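Local coordinates for 3-oxoacyl-(acyl-carrier protein) synthase II (Thermus thermophilus, PDB 1J3N) that probably catalyses the condensation step that elongates fatty acyl chains on acyl-carrier protein, working as a homodimer, at residues Gln73-Ala78 against Asn138-His143; Gly107-Trp112 against Pro194-Ala199; Ser334-Leu339 against Gly344-Ile349. All coordinates share one frame; numbering follows the deposited sequence.

Contact 1. Residues Gln73-Ala78 against Asn138-His143; sequences QYALIA and NMASAH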
loop_
_atom_site.group_PDB
_atom_site.type_symbol
_atom_site.label_atom_id
_atom_site.label_comp_id
_atom_site.label_asym_id
_atom_site.label_seq_id
_atom_site.Cartn_x
_atom_site.Cartn_y
_atom_site.Cartn_z
ATOM N N GLN A 73 0.689 -16.653 4.864
ATOM C CA GLN A 73 0.907 -18.045 4.500
ATOM C C GLN A 73 0.615 -18.254 3.009
ATOM O O GLN A 73 1.351 -18.943 2.314
ATOM C CB GLN A 73 0.023 -18.964 5.348
ATOM C CG GLN A 73 0.569 -19.208 6.747
ATOM C CD GLN A 73 -0.266 -20.201 7.526
ATOM O OE1 GLN A 73 -0.695 -21.224 6.989
ATOM N NE2 GLN A 73 -0.492 -19.912 8.805
ATOM N N TYR A 74 -0.456 -17.649 2.518
ATOM C CA TYR A 74 -0.802 -17.779 1.109
ATOM C C TYR A 74 0.236 -17.097 0.224
ATOM O O TYR A 74 0.637 -17.636 -0.808
ATOM C CB TYR A 74 -2.180 -17.176 0.834
ATOM C CG TYR A 74 -3.338 -17.933 1.450
ATOM C CD1 TYR A 74 -3.144 -19.164 2.082
ATOM C CD2 TYR A 74 -4.635 -17.425 1.383
ATOM C CE1 TYR A 74 -4.211 -19.870 2.628
ATOM C CE2 TYR A 74 -5.710 -18.127 1.926
ATOM C CZ TYR A 74 -5.489 -19.348 2.545
ATOM O OH TYR A 74 -6.553 -20.054 3.073
ATOM N N ALA A 75 0.684 -15.914 0.621
ATOM C CA ALA A 75 1.681 -15.199 -0.182
ATOM C C ALA A 75 2.993 -15.976 -0.320
ATOM O O ALA A 75 3.589 -16.014 -1.398
ATOM C CB ALA A 75 1.951 -13.843 0.417
ATOM N N LEU A 76 3.453 -16.581 0.774
ATOM C CA LEU A 76 4.698 -17.348 0.748
ATOM C C LEU A 76 4.548 -18.578 -0.142
ATOM O O LEU A 76 5.464 -18.937 -0.886
ATOM C CB LEU A 76 5.102 -17.752 2.176
ATOM C CG LEU A 76 5.614 -16.594 3.042
ATOM C CD1 LEU A 76 5.786 -17.019 4.490
ATOM C CD2 LEU A 76 6.939 -16.117 2.472
ATOM N N ILE A 77 3.382 -19.211 -0.081
ATOM C CA ILE A 77 3.116 -20.390 -0.892
ATOM C C ILE A 77 3.078 -20.013 -2.377
ATOM O O ILE A 77 3.673 -20.698 -3.213
ATOM C CB ILE A 77 1.777 -21.050 -0.489
ATOM C CG1 ILE A 77 1.897 -21.640 0.919
ATOM C CG2 ILE A 77 1.390 -22.126 -1.510
ATOM C CD1 ILE A 77 0.568 -22.132 1.494
ATOM N N ALA A 78 2.391 -18.922 -2.699
ATOM C CA ALA A 78 2.300 -18.477 -4.092
ATOM C C ALA A 78 3.665 -18.058 -4.623
ATOM O O ALA A 78 4.001 -18.337 -5.771
ATOM C CB ALA A 78 1.310 -17.323 -4.221
ATOM N N ASN A 138 2.200 -5.027 5.100
ATOM C CA ASN A 138 3.534 -5.157 4.530
ATOM C C ASN A 138 4.270 -6.439 4.902
ATOM O O ASN A 138 5.401 -6.651 4.459
ATOM C CB ASN A 138 4.379 -3.955 4.947
ATOM C CG ASN A 138 4.532 -3.850 6.461
ATOM O OD1 ASN A 138 5.599 -4.128 7.015
ATOM N ND2 ASN A 138 3.459 -3.461 7.134
ATOM N N MET A 139 3.645 -7.301 5.702
ATOM C CA MET A 139 4.330 -8.523 6.109
ATOM C C MET A 139 4.376 -9.639 5.067
ATOM O O MET A 139 5.133 -10.590 5.221
ATOM C CB MET A 139 3.753 -9.047 7.420
ATOM C CG MET A 139 4.025 -8.130 8.597
ATOM S SD MET A 139 5.737 -7.608 8.702
ATOM C CE MET A 139 6.513 -9.069 9.330
ATOM N N ALA A 140 3.573 -9.532 4.012
ATOM C CA ALA A 140 3.614 -10.532 2.957
ATOM C C ALA A 140 4.898 -10.269 2.160
ATOM O O ALA A 140 5.684 -11.176 1.902
ATOM C CB ALA A 140 2.395 -10.409 2.064
ATOM N N SER A 141 5.109 -9.018 1.775
ATOM C CA SER A 141 6.317 -8.646 1.049
ATOM C C SER A 141 7.549 -8.915 1.916
ATOM O O SER A 141 8.500 -9.564 1.479
ATOM C CB SER A 141 6.278 -7.168 0.667
ATOM O OG SER A 141 5.381 -6.948 -0.411
ATOM N N ALA A 142 7.504 -8.436 3.154
ATOM C CA ALA A 142 8.605 -8.605 4.095
ATOM C C ALA A 142 9.001 -10.061 4.304
ATOM O O ALA A 142 10.188 -10.395 4.303
ATOM C CB ALA A 142 8.243 -7.977 5.438
ATOM N N HIS A 143 8.017 -10.931 4.505
ATOM C CA HIS A 143 8.327 -12.333 4.724
ATOM C C HIS A 143 8.931 -12.998 3.508
ATOM O O HIS A 143 9.776 -13.880 3.640
ATOM C CB HIS A 143 7.084 -13.090 5.196
ATOM C CG HIS A 143 6.928 -13.089 6.680
ATOM N ND1 HIS A 143 7.805 -13.754 7.513
ATOM C CD2 HIS A 143 6.049 -12.452 7.487
ATOM C CE1 HIS A 143 7.471 -13.526 8.769
ATOM N NE2 HIS A 143 6.409 -12.737 8.781
#

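Contact 2. Residues Gly107-Trp112 against Pro194-Ala199; sequences GGMETW and PMAIGA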
loop_
_atom_site.group_PDB
_atom_site.type_symbol
_atom_site.label_atom_id
_atom_site.label_comp_id
_atom_site.label_asym_id
_atom_site.label_seq_id
_atom_site.Cartn_x
_atom_site.Cartn_y
_atom_site.Cartn_z
ATOM N N GLY A 107 -5.305 -7.693 5.059
ATOM C CA GLY A 107 -4.200 -8.145 5.885
ATOM C C GLY A 107 -4.591 -9.284 6.811
ATOM O O GLY A 107 -5.384 -10.140 6.434
ATOM N N GLY A 108 -4.059 -9.280 8.030
ATOM C CA GLY A 108 -4.340 -10.350 8.978
ATOM C C GLY A 108 -5.704 -10.375 9.642
ATOM O O GLY A 108 -5.817 -10.170 10.851
ATOM N N MET A 109 -6.733 -10.659 8.857
ATOM C CA MET A 109 -8.104 -10.716 9.352
ATOM C C MET A 109 -8.301 -11.702 10.521
ATOM O O MET A 109 -8.938 -11.363 11.517
ATOM C CB MET A 109 -9.042 -11.080 8.197
ATOM C CG MET A 109 -10.521 -10.824 8.463
ATOM S SD MET A 109 -10.906 -9.085 8.777
ATOM C CE MET A 109 -11.822 -9.251 10.308
ATOM N N GLU A 110 -7.768 -12.918 10.407
ATOM C CA GLU A 110 -7.921 -13.893 11.488
ATOM C C GLU A 110 -7.218 -13.412 12.752
ATOM O O GLU A 110 -7.737 -13.562 13.862
ATOM C CB GLU A 110 -7.358 -15.262 11.092
ATOM C CG GLU A 110 -8.065 -15.951 9.933
ATOM C CD GLU A 110 -7.664 -17.418 9.793
ATOM O OE1 GLU A 110 -6.503 -17.776 10.104
ATOM O OE2 GLU A 110 -8.512 -18.217 9.361
ATOM N N THR A 111 -6.036 -12.826 12.577
ATOM C CA THR A 111 -5.257 -12.318 13.699
ATOM C C THR A 111 -6.007 -11.192 14.396
ATOM O O THR A 111 -5.996 -11.084 15.625
ATOM C CB THR A 111 -3.869 -11.810 13.227
ATOM O OG1 THR A 111 -3.101 -12.916 12.740
ATOM C CG2 THR A 111 -3.116 -11.144 14.378
ATOM N N TRP A 112 -6.671 -10.353 13.608
ATOM C CA TRP A 112 -7.434 -9.250 14.170
ATOM C C TRP A 112 -8.535 -9.771 15.094
ATOM O O TRP A 112 -8.765 -9.214 16.167
ATOM C CB TRP A 112 -8.057 -8.399 13.056
ATOM C CG TRP A 112 -7.222 -7.212 12.639
ATOM C CD1 TRP A 112 -6.571 -7.035 11.448
ATOM C CD2 TRP A 112 -7.018 -6.006 13.389
ATOM N NE1 TRP A 112 -5.980 -5.789 11.409
ATOM C CE2 TRP A 112 -6.238 -5.139 12.588
ATOM C CE3 TRP A 112 -7.418 -5.577 14.661
ATOM C CZ2 TRP A 112 -5.855 -3.858 13.018
ATOM C CZ3 TRP A 112 -7.036 -4.302 15.091
ATOM C CH2 TRP A 112 -6.262 -3.460 14.268
ATOM N N PRO A 194 -15.677 -14.806 10.220
ATOM C CA PRO A 194 -17.000 -14.363 10.678
ATOM C C PRO A 194 -17.211 -12.860 10.545
ATOM O O PRO A 194 -18.237 -12.402 10.026
ATOM C CB PRO A 194 -17.031 -14.808 12.140
ATOM C CG PRO A 194 -16.115 -15.999 12.166
ATOM C CD PRO A 194 -14.989 -15.605 11.251
ATOM N N MET A 195 -16.228 -12.097 11.011
ATOM C CA MET A 195 -16.311 -10.642 10.984
ATOM C C MET A 195 -16.260 -9.989 9.612
ATOM O O MET A 195 -16.897 -8.965 9.399
ATOM C CB MET A 195 -15.220 -10.041 11.875
ATOM C CG MET A 195 -15.177 -8.521 11.870
ATOM S SD MET A 195 -14.122 -7.893 13.188
ATOM C CE MET A 195 -14.898 -6.326 13.501
ATOM N N ALA A 196 -15.499 -10.563 8.689
ATOM C CA ALA A 196 -15.381 -9.993 7.346
ATOM C C ALA A 196 -16.594 -10.314 6.479
ATOM O O ALA A 196 -17.124 -9.442 5.793
ATOM C CB ALA A 196 -14.121 -10.499 6.675
ATOM N N ILE A 197 -17.024 -11.568 6.491
ATOM C CA ILE A 197 -18.184 -11.940 5.705
ATOM C C ILE A 197 -19.395 -11.266 6.336
ATOM O O ILE A 197 -20.338 -10.878 5.648
ATOM C CB ILE A 197 -18.367 -13.473 5.662
ATOM C CG1 ILE A 197 -17.188 -14.095 4.901
ATOM C CG2 ILE A 197 -19.697 -13.831 4.987
ATOM C CD1 ILE A 197 -17.303 -15.576 4.638
ATOM N N GLY A 198 -19.354 -11.115 7.654
ATOM C CA GLY A 198 -20.450 -10.459 8.344
ATOM C C GLY A 198 -20.538 -9.006 7.910
ATOM O O GLY A 198 -21.617 -8.498 7.601
ATOM N N ALA A 199 -19.388 -8.341 7.876
ATOM C CA ALA A 199 -19.300 -6.938 7.481
ATOM C C ALA A 199 -19.779 -6.693 6.047
ATOM O O ALA A 199 -20.527 -5.748 5.788
ATOM C CB ALA A 199 -17.870 -6.453 7.643
#

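Contact 3. Residues Ser334-Leu339 against Gly344-Ile349; sequences SMIGHL and GAVEAI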
loop_
_atom_site.group_PDB
_atom_site.type_symbol
_atom_site.label_atom_id
_atom_site.label_comp_id
_atom_site.label_asym_id
_atom_site.label_seq_id
_atom_site.Cartn_x
_atom_site.Cartn_y
_atom_site.Cartn_z
ATOM N N SER A 334 -16.450 -15.759 -11.971
ATOM C CA SER A 334 -17.594 -16.646 -12.123
ATOM C C SER A 334 -17.216 -17.995 -11.512
ATOM O O SER A 334 -18.068 -18.702 -10.964
ATOM C CB SER A 334 -17.929 -16.827 -13.604
ATOM O OG SER A 334 -16.820 -17.345 -14.312
ATOM N N MET A 335 -15.929 -18.332 -11.594
ATOM C CA MET A 335 -15.428 -19.600 -11.072
ATOM C C MET A 335 -14.802 -19.575 -9.679
ATOM O O MET A 335 -15.066 -20.466 -8.865
ATOM C CB MET A 335 -14.416 -20.195 -12.048
ATOM C CG MET A 335 -15.015 -20.632 -13.373
ATOM S SD MET A 335 -13.742 -21.105 -14.557
ATOM C CE MET A 335 -13.368 -19.521 -15.279
ATOM N N ILE A 336 -13.965 -18.580 -9.402
ATOM C CA ILE A 336 -13.297 -18.500 -8.100
ATOM C C ILE A 336 -13.823 -17.411 -7.179
ATOM O O ILE A 336 -13.325 -17.235 -6.066
ATOM C CB ILE A 336 -11.779 -18.266 -8.259
ATOM C CG1 ILE A 336 -11.530 -16.907 -8.932
ATOM C CG2 ILE A 336 -11.161 -19.398 -9.066
ATOM C CD1 ILE A 336 -10.053 -16.488 -8.945
ATOM N N GLY A 337 -14.827 -16.673 -7.632
ATOM C CA GLY A 337 -15.355 -15.611 -6.800
ATOM C C GLY A 337 -14.441 -14.394 -6.802
ATOM O O GLY A 337 -13.593 -14.253 -7.678
ATOM N N HIS A 338 -14.609 -13.527 -5.808
ATOM C CA HIS A 338 -13.825 -12.300 -5.701
ATOM C C HIS A 338 -12.755 -12.453 -4.624
ATOM O O HIS A 338 -13.072 -12.538 -3.430
ATOM C CB HIS A 338 -14.748 -11.136 -5.339
ATOM C CG HIS A 338 -14.120 -9.787 -5.498
ATOM N ND1 HIS A 338 -12.762 -9.577 -5.387
ATOM C CD2 HIS A 338 -14.670 -8.572 -5.739
ATOM C CE1 HIS A 338 -12.503 -8.292 -5.552
ATOM N NE2 HIS A 338 -13.643 -7.660 -5.766
ATOM N N LEU A 339 -11.492 -12.470 -5.044
ATOM C CA LEU A 339 -10.396 -12.636 -4.110
ATOM C C LEU A 339 -9.899 -11.330 -3.525
ATOM O O LEU A 339 -8.789 -11.266 -2.997
ATOM C CB LEU A 339 -9.244 -13.401 -4.770
ATOM C CG LEU A 339 -9.362 -14.934 -4.714
ATOM C CD1 LEU A 339 -10.665 -15.392 -5.381
ATOM C CD2 LEU A 339 -8.161 -15.573 -5.396
ATOM N N GLY A 344 -6.841 -9.102 -8.507
ATOM C CA GLY A 344 -6.062 -8.582 -9.619
ATOM C C GLY A 344 -4.857 -9.418 -10.001
ATOM O O GLY A 344 -4.495 -9.483 -11.174
ATOM N N ALA A 345 -4.234 -10.052 -9.013
ATOM C CA ALA A 345 -3.070 -10.900 -9.242
ATOM C C ALA A 345 -3.450 -12.228 -9.908
ATOM O O ALA A 345 -2.888 -12.600 -10.942
ATOM C CB ALA A 345 -2.354 -11.170 -7.917
ATOM N N VAL A 346 -4.392 -12.952 -9.313
ATOM C CA VAL A 346 -4.818 -14.234 -9.872
ATOM C C VAL A 346 -5.474 -14.085 -11.246
ATOM O O VAL A 346 -5.362 -14.975 -12.099
ATOM C CB VAL A 346 -5.782 -14.961 -8.896
ATOM C CG1 VAL A 346 -6.389 -16.189 -9.561
ATOM C CG2 VAL A 346 -5.009 -15.383 -7.643
ATOM N N GLU A 347 -6.163 -12.966 -11.457
ATOM C CA GLU A 347 -6.825 -12.696 -12.734
ATOM C C GLU A 347 -5.792 -12.319 -13.784
ATOM O O GLU A 347 -6.004 -12.522 -14.979
ATOM C CB GLU A 347 -7.850 -11.572 -12.574
ATOM C CG GLU A 347 -9.203 -12.063 -12.098
ATOM C CD GLU A 347 -9.979 -11.012 -11.328
ATOM O OE1 GLU A 347 -9.951 -9.827 -11.727
ATOM O OE2 GLU A 347 -10.628 -11.377 -10.324
ATOM N N ALA A 348 -4.673 -11.756 -13.335
ATOM C CA ALA A 348 -3.604 -11.399 -14.252
ATOM C C ALA A 348 -2.986 -12.717 -14.711
ATOM O O ALA A 348 -2.544 -12.849 -15.854
ATOM C CB ALA A 348 -2.553 -10.526 -13.546
ATOM N N ILE A 349 -2.946 -13.693 -13.807
ATOM C CA ILE A 349 -2.407 -14.999 -14.146
ATOM C C ILE A 349 -3.276 -15.649 -15.227
ATOM O O ILE A 349 -2.765 -16.161 -16.230
ATOM C CB ILE A 349 -2.321 -15.900 -12.894
ATOM C CG1 ILE A 349 -1.265 -15.319 -11.929
ATOM C CG2 ILE A 349 -1.960 -17.332 -13.305
ATOM C CD1 ILE A 349 -0.991 -16.153 -10.697
HETATM O O HOH W 1 -11.121 -12.896 -7.993
#

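Contact 1. Residues Gln73-Ala78 against Asn138-His143
The methyl of Ala75 points at that of Ala140, which it meets from the side, CB to CB at 3.8 Å, where helix 70-86 runs past the start of helix 139-148. The CA atoms of Ala75 and Ala140 are 5.9 Å apart, an approach that the single methyl of each alanine allows. The next residue, Leu76, is larger and meets His143, about one turn after Ala140. Leu76 has its CG anti to its own carbonyl carbon (chi1 -72°), which carries the isobutyl end across to the other helix although the side chain does not start out in that direction. There CD2 of Leu76 rests 3.8 Å from the carbonyl oxygen of His143, and 4.1 Å from CB of the same residue. His143 offers its backbone and CB here, while its imidazole turns away.

Around this first shell, Thr188 of strand 182-189 touches both alanines, placing this helix pair of the N-terminal half of the thiolase-type fold against the sheet. Ile267 of the second subunit touches His143. Ser141, pointing away from helix 70-86, ties its helix to the fold: OG accepts from Val102 N and also bonds to Ser155 O.

No hydrogen bond joins the two segments; their mutual hold rests on shape and dispersion, with polar fastening of helix 139-148 made elsewhere, through Ser141.

Contact 2. Residues Gly107-Trp112 against Pro194-Ala199
Met109, whose side chain reaches over to Met195 and Ala196, begins its helix with a short backbone bond: its N donates to Gly107 O at 2.8 Å, closing an inverse gamma turn centred on Gly108. Gly108 then serves as the N-cap, its O accepting Trp112 N at 2.9 Å in the first turn. Glycine suits position 107 because phi is positive there (86°), and a CB would be pressed against the preceding carbonyl oxygen. Across the gap, Met195 N at the start of helix 194-202 is likewise bonded, to Glu113 OE1 of helix 109-122.

The contact itself is apolar. In Met109 the CG lies opposite the main-chain N (chi1 -165°), sending the chain out toward the other helix, and bends at the next two torsions lay the thioether over its partners. Its CG is 4.0 Å from Ala196 CB, whose small size lets the chain pass closely. The CE methyl of Met109 ends 3.8 Å from Met195 CG and lies almost as near that residue's SD, at 3.9 Å. Met195 is extended beyond CG, and the two methionines cross at about a right angle.

These helices belong to the N-terminal half of a thiolase-type fold, at the dimer interface. Trp112 stacks on Trp112 of the second subunit and meets Phe131 edge-to-face. The flexible, polarisable chain of Met109 can meet both helix 194-202 and Trp112 of the second subunit. An alanine in place of Met109 would probably leave a gap beside Met195 CG and Ala196 CB, take away a contact with that tryptophan, and leave the Met195 thioether freer to swing. Glu110, directed away from helix 194-202, forms a salt bridge with Arg70.

Contact 3. Residues Ser334-Leu339 against Gly344-Ile349
Val346 receives two residues at once, one on each methyl. Its CG1 meets CD1 of Ile336 tip to tip at 3.7 Å, and its CG2 lies 3.9 Å from CD2 of Leu339, which passes it at about a right angle. A beta-branched residue suits this place, since the fork begins at CB and both prongs are held close to helix 343-357. Ile336 reaches across because its CG1 sits between backbone N and carbonyl carbon (chi1 64°), from where CD1 extends straight on. Thr13 and Phe22 add to the packing round Val346, and Ile15 to that round Ile336.

Beside this apolar cluster the link is indirect, and a water bridges the segments. It donates to Gly337 O at 2.8 Å and to Glu347 OE2 at 2.8 Å, and it accepts from Leu339 N at 3.0 Å. Both its hydrogens are therefore used. Glu347 OE2 also forms a salt bridge with Lys333. Gly337 leaves the helix with positive phi (77°), a turn easiest without a CB, and leads to His338, which packs against Cys161 and His301, a grouping consistent with the Cys-His-His active site of this enzyme family.

The loop residues beside His338 are thus placed in two ways: by contact of hydrocarbon ends, and by a water that satisfies backbone groups and links them to a glutamate.

All three contacts are buried, and none has a direct hydrogen bond between its segments, but they sit at different depths. Contact 3, in the C-terminal half of the synthase, has its centre about 5 Å from the centre of the chain; no other chain touches it, and it adds a bridging water. The centres of contacts 1 and 2 lie about 14 Å and 19 Å from the chain's centre, both in the N-terminal half and both reaching the second subunit. Contact 1 brings two helices close at a pair of alanines and adds a leucine against a histidine's backbone; contact 2 spans a wider gap with long methionines. No helix is shared, and the contacts do not touch.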